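Local coordinates for DegV family protein (Thermus thermophilus, PDB 2DT8), which binds fatty acid, here a palmitic acid molecule, and binds a zinc ion at a separate site, at residues P59-P64 against G261-S266; G168-G173 against A265-P270. One frame throughout, in Å; residues are numbered along the deposited sequence.

Interaction 1 (P59-P64 against G261-S266). With PLM (palmitic acid), chain C.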
ATOM      1  N   PRO A  59       4.323 -10.049 -15.700  1.00 10.26           N
ATOM      2  CA  PRO A  59       4.506 -10.597 -14.370  1.00  9.79           C
ATOM      3  C   PRO A  59       3.141 -10.865 -13.733  1.00  8.52           C
ATOM      4  O   PRO A  59       2.138 -10.250 -14.070  1.00 10.02           O
ATOM      5  CB  PRO A  59       5.220  -9.558 -13.415  1.00  9.82           C
ATOM      6  CG  PRO A  59       4.649  -8.270 -13.953  1.00 12.75           C
ATOM      7  CD  PRO A  59       4.716  -8.502 -15.432  1.00 10.58           C
ATOM      8  N   THR A  60       3.171 -11.854 -12.823  1.00  8.33           N
ATOM      9  CA  THR A  60       1.939 -12.160 -12.122  1.00  6.58           C
ATOM     10  C   THR A  60       2.461 -12.180 -10.683  1.00  4.99           C
ATOM     11  O   THR A  60       3.658 -12.151 -10.429  1.00  5.06           O
ATOM     12  CB  THR A  60       1.111 -13.437 -12.461  1.00  6.96           C
ATOM     13  OG1 THR A  60       1.947 -14.582 -12.287  1.00  9.13           O
ATOM     14  CG2 THR A  60       0.667 -13.369 -13.926  1.00  9.21           C
ATOM     15  N   THR A  61       1.479 -12.274  -9.770  1.00  4.93           N
ATOM     16  CA  THR A  61       1.859 -12.252  -8.370  1.00  4.64           C
ATOM     17  C   THR A  61       1.087 -13.322  -7.549  1.00  6.16           C
ATOM     18  O   THR A  61       0.075 -13.827  -8.039  1.00  7.77           O
ATOM     19  CB  THR A  61       1.644 -10.866  -7.643  1.00  5.06           C
ATOM     20  OG1 THR A  61       0.263 -10.493  -7.722  1.00  6.34           O
ATOM     21  CG2 THR A  61       2.458  -9.797  -8.355  1.00  5.92           C
ATOM     22  N   SER A  62       1.574 -13.669  -6.361  1.00  6.31           N
ATOM     23  CA  SER A  62       0.932 -14.677  -5.536  1.00  6.27           C
ATOM     24  C   SER A  62       0.925 -14.256  -4.064  1.00  6.70           C
ATOM     25  O   SER A  62       1.888 -13.709  -3.543  1.00  6.53           O
ATOM     26  CB  SER A  62       1.683 -16.006  -5.634  1.00  9.17           C
ATOM     27  OG  SER A  62       1.625 -16.525  -6.952  1.00 14.11           O
ATOM     28  N   GLN A  63      -0.204 -14.601  -3.424  1.00  6.23           N
ATOM     29  CA  GLN A  63      -0.345 -14.194  -2.039  1.00  6.18           C
ATOM     30  C   GLN A  63       0.313 -15.329  -1.239  1.00  5.45           C
ATOM     31  O   GLN A  63       0.591 -16.397  -1.767  1.00  6.43           O
ATOM     32  CB  GLN A  63      -1.847 -14.142  -1.644  1.00  6.46           C
ATOM     33  CG  GLN A  63      -2.509 -15.521  -1.507  1.00  7.72           C
ATOM     34  CD  GLN A  63      -3.084 -16.020  -2.804  1.00 12.56           C
ATOM     35  OE1 GLN A  63      -2.546 -15.762  -3.876  1.00 13.59           O
ATOM     36  NE2 GLN A  63      -4.192 -16.753  -2.715  1.00 16.60           N
ATOM     37  N   PRO A  64       0.546 -15.020   0.050  1.00  4.52           N
ATOM     38  CA  PRO A  64       1.176 -16.029   0.879  1.00  4.99           C
ATOM     39  C   PRO A  64       0.214 -17.203   1.224  1.00  6.13           C
ATOM     40  O   PRO A  64      -1.001 -16.993   1.127  1.00  6.80           O
ATOM     41  CB  PRO A  64       1.531 -15.341   2.261  1.00  4.31           C
ATOM     42  CG  PRO A  64       1.410 -13.877   1.915  1.00  5.62           C
ATOM     43  CD  PRO A  64       0.304 -13.831   0.881  1.00  4.89           C
ATOM     44  N   GLY A 261       6.794  -1.668  -3.928  1.00  4.20           N
ATOM     45  CA  GLY A 261       7.384  -2.990  -3.983  1.00  4.35           C
ATOM     46  C   GLY A 261       7.120  -3.605  -5.353  1.00  4.78           C
ATOM     47  O   GLY A 261       6.247  -3.153  -6.106  1.00  4.50           O
ATOM     48  N   ALA A 262       7.874  -4.651  -5.675  1.00  3.97           N
ATOM     49  CA  ALA A 262       7.721  -5.333  -6.951  1.00  5.50           C
ATOM     50  C   ALA A 262       6.320  -5.918  -7.107  1.00  3.17           C
ATOM     51  O   ALA A 262       5.767  -5.935  -8.210  1.00  3.93           O
ATOM     52  CB  ALA A 262       8.760  -6.428  -7.071  1.00  3.62           C
ATOM     53  N   VAL A 263       5.729  -6.399  -6.013  1.00  3.31           N
ATOM     54  CA  VAL A 263       4.387  -6.969  -6.119  1.00  3.97           C
ATOM     55  C   VAL A 263       3.361  -5.895  -6.481  1.00  2.99           C
ATOM     56  O   VAL A 263       2.555  -6.089  -7.394  1.00  3.59           O
ATOM     57  CB  VAL A 263       3.988  -7.724  -4.830  1.00  3.80           C
ATOM     58  CG1 VAL A 263       2.492  -8.048  -4.841  1.00  4.75           C
ATOM     59  CG2 VAL A 263       4.781  -9.030  -4.744  1.00  5.26           C
ATOM     60  N   ILE A 264       3.391  -4.750  -5.804  1.00  3.68           N
ATOM     61  CA  ILE A 264       2.447  -3.697  -6.152  1.00  3.17           C
ATOM     62  C   ILE A 264       2.731  -3.157  -7.561  1.00  4.85           C
ATOM     63  O   ILE A 264       1.813  -2.950  -8.352  1.00  5.28           O
ATOM     64  CB  ILE A 264       2.508  -2.520  -5.143  1.00  3.88           C
ATOM     65  CG1 ILE A 264       2.087  -2.999  -3.754  1.00  4.23           C
ATOM     66  CG2 ILE A 264       1.604  -1.375  -5.621  1.00  5.10           C
ATOM     67  CD1 ILE A 264       0.626  -3.415  -3.653  1.00  6.71           C
ATOM     68  N   ALA A 265       4.007  -2.946  -7.880  1.00  4.33           N
ATOM     69  CA  ALA A 265       4.386  -2.413  -9.185  1.00  4.09           C
ATOM     70  C   ALA A 265       3.989  -3.328 -10.343  1.00  4.01           C
ATOM     71  O   ALA A 265       3.784  -2.854 -11.464  1.00  5.67           O
ATOM     72  CB  ALA A 265       5.885  -2.147  -9.226  1.00  5.56           C
ATOM     73  N   SER A 266       3.898  -4.630 -10.081  1.00  4.18           N
ATOM     74  CA  SER A 266       3.499  -5.600 -11.112  1.00  5.17           C
ATOM     75  C   SER A 266       2.071  -5.329 -11.589  1.00  3.69           C
ATOM     76  O   SER A 266       1.682  -5.736 -12.691  1.00  5.93           O
ATOM     77  CB  SER A 266       3.564  -7.033 -10.569  1.00  6.03           C
ATOM     78  OG  SER A 266       4.904  -7.464 -10.385  1.00  6.73           O
TER
HETATM   79  C1  PLM C 701      -1.533 -11.006  -4.939  1.00  8.51           C
HETATM   80  O1  PLM C 701      -2.470 -11.451  -4.099  1.00  9.55           O
HETATM   81  O2  PLM C 701      -1.117 -11.737  -5.813  1.00  8.95           O
HETATM   82  C2  PLM C 701      -1.003  -9.594  -4.798  1.00  9.45           C
HETATM   83  C3  PLM C 701      -1.947  -8.632  -5.527  1.00  8.22           C
HETATM   84  C4  PLM C 701      -1.412  -7.201  -5.445  1.00  7.58           C
HETATM   85  C5  PLM C 701      -2.394  -6.261  -6.142  1.00  7.98           C
HETATM   86  C6  PLM C 701      -1.935  -4.811  -5.994  1.00  7.17           C
HETATM   87  C7  PLM C 701      -2.909  -3.913  -6.732  1.00  7.63           C
HETATM   88  C8  PLM C 701      -2.600  -2.465  -6.435  1.00 13.36           C
HETATM   89  C9  PLM C 701      -3.782  -1.623  -6.909  1.00 15.61           C
HETATM   90  CA  PLM C 701      -3.320  -0.208  -7.198  1.00 21.35           C
HETATM   91  CB  PLM C 701      -3.348   0.568  -5.894  1.00 17.45           C
HETATM   92  CC  PLM C 701      -1.922   0.857  -5.462  1.00 18.93           C
HETATM   93  CD  PLM C 701      -1.757   2.354  -5.278  1.00 18.40           C
HETATM   94  CE  PLM C 701      -0.284   2.662  -5.023  1.00 18.02           C
HETATM   95  CF  PLM C 701      -0.078   4.182  -4.945  1.00 20.33           C
HETATM   96  CG  PLM C 701      -0.515   4.690  -3.571  1.00 21.36           C

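Interaction 2 (G168-G173 against A265-P270). With PLM (palmitic acid), chain C.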
ATOM      1  N   GLY A 168      -3.655  -7.480 -14.962  1.00  6.30           N
ATOM      2  CA  GLY A 168      -3.563  -8.108 -13.658  1.00  6.89           C
ATOM      3  C   GLY A 168      -4.905  -8.252 -12.962  1.00  6.93           C
ATOM      4  O   GLY A 168      -5.006  -8.953 -11.953  1.00  9.36           O
ATOM      5  N   GLY A 169      -5.918  -7.566 -13.485  1.00  6.21           N
ATOM      6  CA  GLY A 169      -7.260  -7.658 -12.932  1.00  7.87           C
ATOM      7  C   GLY A 169      -7.647  -6.741 -11.787  1.00  8.67           C
ATOM      8  O   GLY A 169      -8.765  -6.845 -11.281  1.00 10.89           O
ATOM      9  N   ARG A 170      -6.758  -5.842 -11.380  1.00  5.48           N
ATOM     10  CA  ARG A 170      -7.063  -4.942 -10.274  1.00  4.94           C
ATOM     11  C   ARG A 170      -7.476  -3.540 -10.719  1.00  5.55           C
ATOM     12  O   ARG A 170      -7.603  -2.633  -9.901  1.00  6.57           O
ATOM     13  CB  ARG A 170      -5.855  -4.845  -9.331  1.00  5.94           C
ATOM     14  CG  ARG A 170      -5.750  -5.991  -8.331  1.00  5.79           C
ATOM     15  CD  ARG A 170      -5.431  -7.349  -8.970  1.00  4.94           C
ATOM     16  NE  ARG A 170      -5.166  -8.332  -7.924  1.00  5.64           N
ATOM     17  CZ  ARG A 170      -4.848  -9.604  -8.132  1.00  6.17           C
ATOM     18  NH1 ARG A 170      -4.748 -10.078  -9.365  1.00  8.32           N
ATOM     19  NH2 ARG A 170      -4.635 -10.403  -7.097  1.00  8.65           N
ATOM     20  N   ILE A 171      -7.750  -3.375 -12.009  1.00  6.24           N
ATOM     21  CA  ILE A 171      -8.115  -2.063 -12.532  1.00  7.33           C
ATOM     22  C   ILE A 171      -9.376  -1.442 -11.904  1.00  8.60           C
ATOM     23  O   ILE A 171      -9.496  -0.219 -11.837  1.00  7.60           O
ATOM     24  CB  ILE A 171      -8.254  -2.127 -14.070  1.00  8.33           C
ATOM     25  CG1 ILE A 171      -8.250  -0.715 -14.659  1.00  8.05           C
ATOM     26  CG2 ILE A 171      -9.509  -2.910 -14.446  1.00  9.62           C
ATOM     27  CD1 ILE A 171      -8.073  -0.709 -16.173  1.00 10.18           C
ATOM     28  N   GLY A 172     -10.309  -2.277 -11.449  1.00  7.51           N
ATOM     29  CA  GLY A 172     -11.521  -1.768 -10.828  1.00  9.10           C
ATOM     30  C   GLY A 172     -12.218  -0.685 -11.637  1.00 10.02           C
ATOM     31  O   GLY A 172     -12.431  -0.840 -12.837  1.00 10.59           O
ATOM     32  N   GLY A 173     -12.591   0.406 -10.970  1.00  9.89           N
ATOM     33  CA  GLY A 173     -13.283   1.502 -11.633  1.00  8.82           C
ATOM     34  C   GLY A 173     -12.467   2.265 -12.658  1.00  9.81           C
ATOM     35  O   GLY A 173     -13.007   3.071 -13.417  1.00 12.61           O
ATOM     36  N   ALA A 265       4.007  -2.946  -7.880  1.00  4.33           N
ATOM     37  CA  ALA A 265       4.386  -2.413  -9.185  1.00  4.09           C
ATOM     38  C   ALA A 265       3.989  -3.328 -10.343  1.00  4.01           C
ATOM     39  O   ALA A 265       3.784  -2.854 -11.464  1.00  5.67           O
ATOM     40  CB  ALA A 265       5.885  -2.147  -9.226  1.00  5.56           C
ATOM     41  N   SER A 266       3.898  -4.630 -10.081  1.00  4.18           N
ATOM     42  CA  SER A 266       3.499  -5.600 -11.112  1.00  5.17           C
ATOM     43  C   SER A 266       2.071  -5.329 -11.589  1.00  3.69           C
ATOM     44  O   SER A 266       1.682  -5.736 -12.691  1.00  5.93           O
ATOM     45  CB  SER A 266       3.564  -7.033 -10.569  1.00  6.03           C
ATOM     46  OG  SER A 266       4.904  -7.464 -10.385  1.00  6.73           O
ATOM     47  N   HIS A 267       1.295  -4.651 -10.745  1.00  4.77           N
ATOM     48  CA  HIS A 267      -0.082  -4.308 -11.078  1.00  4.04           C
ATOM     49  C   HIS A 267      -0.272  -2.864 -11.504  1.00  5.98           C
ATOM     50  O   HIS A 267      -1.086  -2.578 -12.374  1.00  6.70           O
ATOM     51  CB  HIS A 267      -0.989  -4.634  -9.904  1.00  5.12           C
ATOM     52  CG  HIS A 267      -1.084  -6.097  -9.641  1.00  4.45           C
ATOM     53  ND1 HIS A 267      -1.973  -6.920 -10.309  1.00  6.86           N
ATOM     54  CD2 HIS A 267      -0.331  -6.913  -8.866  1.00  5.24           C
ATOM     55  CE1 HIS A 267      -1.757  -8.171  -9.957  1.00  5.95           C
ATOM     56  NE2 HIS A 267      -0.763  -8.196  -9.080  1.00  6.57           N
ATOM     57  N   THR A 268       0.468  -1.938 -10.906  1.00  5.20           N
ATOM     58  CA  THR A 268       0.315  -0.536 -11.308  1.00  5.11           C
ATOM     59  C   THR A 268       1.077  -0.226 -12.596  1.00  5.48           C
ATOM     60  O   THR A 268       0.610   0.546 -13.441  1.00  6.77           O
ATOM     61  CB  THR A 268       0.788   0.429 -10.206  1.00  5.34           C
ATOM     62  OG1 THR A 268       2.181   0.219  -9.956  1.00  7.03           O
ATOM     63  CG2 THR A 268       0.003   0.205  -8.909  1.00  8.99           C
ATOM     64  N   GLY A 269       2.254  -0.827 -12.740  1.00  6.01           N
ATOM     65  CA  GLY A 269       3.044  -0.609 -13.933  1.00  5.61           C
ATOM     66  C   GLY A 269       4.073   0.493 -13.789  1.00  5.75           C
ATOM     67  O   GLY A 269       4.226   1.069 -12.713  1.00  6.31           O
ATOM     68  N   PRO A 270       4.798   0.812 -14.866  1.00  4.84           N
ATOM     69  CA  PRO A 270       5.821   1.860 -14.832  1.00  6.67           C
ATOM     70  C   PRO A 270       5.255   3.265 -14.667  1.00  5.16           C
ATOM     71  O   PRO A 270       4.072   3.512 -14.921  1.00  7.07           O
ATOM     72  CB  PRO A 270       6.547   1.680 -16.168  1.00 10.66           C
ATOM     73  CG  PRO A 270       5.477   1.158 -17.068  1.00 10.19           C
ATOM     74  CD  PRO A 270       4.738   0.167 -16.191  1.00  6.38           C
TER
HETATM   75  C1  PLM C 701      -1.533 -11.006  -4.939  1.00  8.51           C
HETATM   76  O1  PLM C 701      -2.470 -11.451  -4.099  1.00  9.55           O
HETATM   77  O2  PLM C 701      -1.117 -11.737  -5.813  1.00  8.95           O
HETATM   78  C2  PLM C 701      -1.003  -9.594  -4.798  1.00  9.45           C
HETATM   79  C3  PLM C 701      -1.947  -8.632  -5.527  1.00  8.22           C
HETATM   80  C4  PLM C 701      -1.412  -7.201  -5.445  1.00  7.58           C
HETATM   81  C5  PLM C 701      -2.394  -6.261  -6.142  1.00  7.98           C
HETATM   82  C6  PLM C 701      -1.935  -4.811  -5.994  1.00  7.17           C
HETATM   83  C7  PLM C 701      -2.909  -3.913  -6.732  1.00  7.63           C
HETATM   84  C8  PLM C 701      -2.600  -2.465  -6.435  1.00 13.36           C
HETATM   85  C9  PLM C 701      -3.782  -1.623  -6.909  1.00 15.61           C
HETATM   86  CA  PLM C 701      -3.320  -0.208  -7.198  1.00 21.35           C
HETATM   87  CB  PLM C 701      -3.348   0.568  -5.894  1.00 17.45           C
HETATM   88  CC  PLM C 701      -1.922   0.857  -5.462  1.00 18.93           C
HETATM   89  CD  PLM C 701      -1.757   2.354  -5.278  1.00 18.40           C
HETATM   90  CE  PLM C 701      -0.284   2.662  -5.023  1.00 18.02           C
HETATM   91  CF  PLM C 701      -0.078   4.182  -4.945  1.00 20.33           C
HETATM   92  CG  PLM C 701      -0.515   4.690  -3.571  1.00 21.36           C
HETATM   93  O   HOH W   1      -3.861  -5.557 -11.856  1.00  7.07           O

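Interaction 1 (P59-P64 against G261-S266)
The backbones come nearest at P59 and S266, whose CA atoms lie 6.0 Å apart, and at T61 and V263, where the CA gap is 6.3 Å. The contact packs strand 60-62 against the N-terminal part of helix 262-268. It forms part of the fatty acid pocket of this DegV-family fold. Residues alternate along the strand. The CB of T61 points toward the helix, while those of T60 and S62 point away, and the hydroxyls of both bond to N31.

No hydrogen bond joins the two segments, so the fit rests on van der Waals packing. T61 CG2 rests on the helix: it lies 3.7 Å from S266 CB and 3.9 Å from V263 CG1. The ring of P59 closes the other end, with its CG 3.7 Å from S266 OG. I48 of helix 45-53 touches both P59 and S266.

The two branches of T61 divide the work. With chi1 at 59°, OG1 sits between the backbone N and the carbonyl carbon, and CG2 is left for the helix. OG1 donates to the carboxyl group of palmitic acid at O2, 2.7 Å away. S93 OG also bonds the ligand. V263 CG1 is anti to its backbone N, which brings it to 3.8 Å from palmitic acid C2. I264 CD1 meets the chain further along, at C6.

S266 turns its hydroxyl back on its own helix. Its OG donates to A262 O at 2.8 Å, and S266 N reaches the same oxygen from the opposite face of the carbonyl plane.

Interaction 2 (G168-G173 against A265-P270)
One water links the backbone of R170 to the ring of H267. It accepts from R170 N at 2.9 Å and bonds H267 ND1 at 2.8 Å, lying at the edge of the imidazole in the ring plane. No direct hydrogen bond joins the two segments, so this water is their polar bridge.

G168 O is the second fixed point. R170 NH1 donates to it at 2.8 Å with an N-H...O angle of 158°, and the oxygen lies in the guanidinium plane. The R170 chain bends at chi2 (68°), which helps to fold the guanidinium back toward its own loop. NE bonds L92 O, so the group is held on more than one side. H267 CE1 lies over one guanidinium face, 3.6 Å from NH1, with the two planes turned 51° apart. G168 O also meets the imidazole edge, near its plane, at CE1.

The other polar end of H267, NE2, bonds T61 OG1. With water at ND1 and a hydroxyl at NE2, both ring nitrogens have partners, which should limit rotation of the ring. One ring face packs on the palmitic acid chain, with CD2 3.5 Å from C5. R170 NH2 approaches the ligand at C3, 3.6 Å away, and T268 CG2 meets the acyl chain further along, at the palmitic acid atom named CA. Arginine and histidine thus form part of the wall of the fatty acid pocket.

The contact sets the loop after helix 163-168 beside the C-terminal turn of helix 262-268. Beyond that turn, P270 touches F164 of helix 163-168 and F49 of helix 45-53.

Overall arrangement
From the N terminus, the chain builds strands 3-8 and 24-32 before it reaches strand 60-62, which pairs antiparallel with 24-32. Much later it leaves helix 163-168 and enters the loop used by interaction 2. Both contacts end on helix 262-268, which follows strand 252-259 and precedes strand 273-279 in the chain. Interaction 1 closes a loop of 196 residues. Interaction 2 closes one of 91 residues, which starts within that span and ends slightly later on the same helix, so the two loops overlap. A probable hydrogen bond from T61 to H267 connects the contacts. Together they tie the N-terminal sheet and the 168-173 loop to one helix beside the palmitic acid.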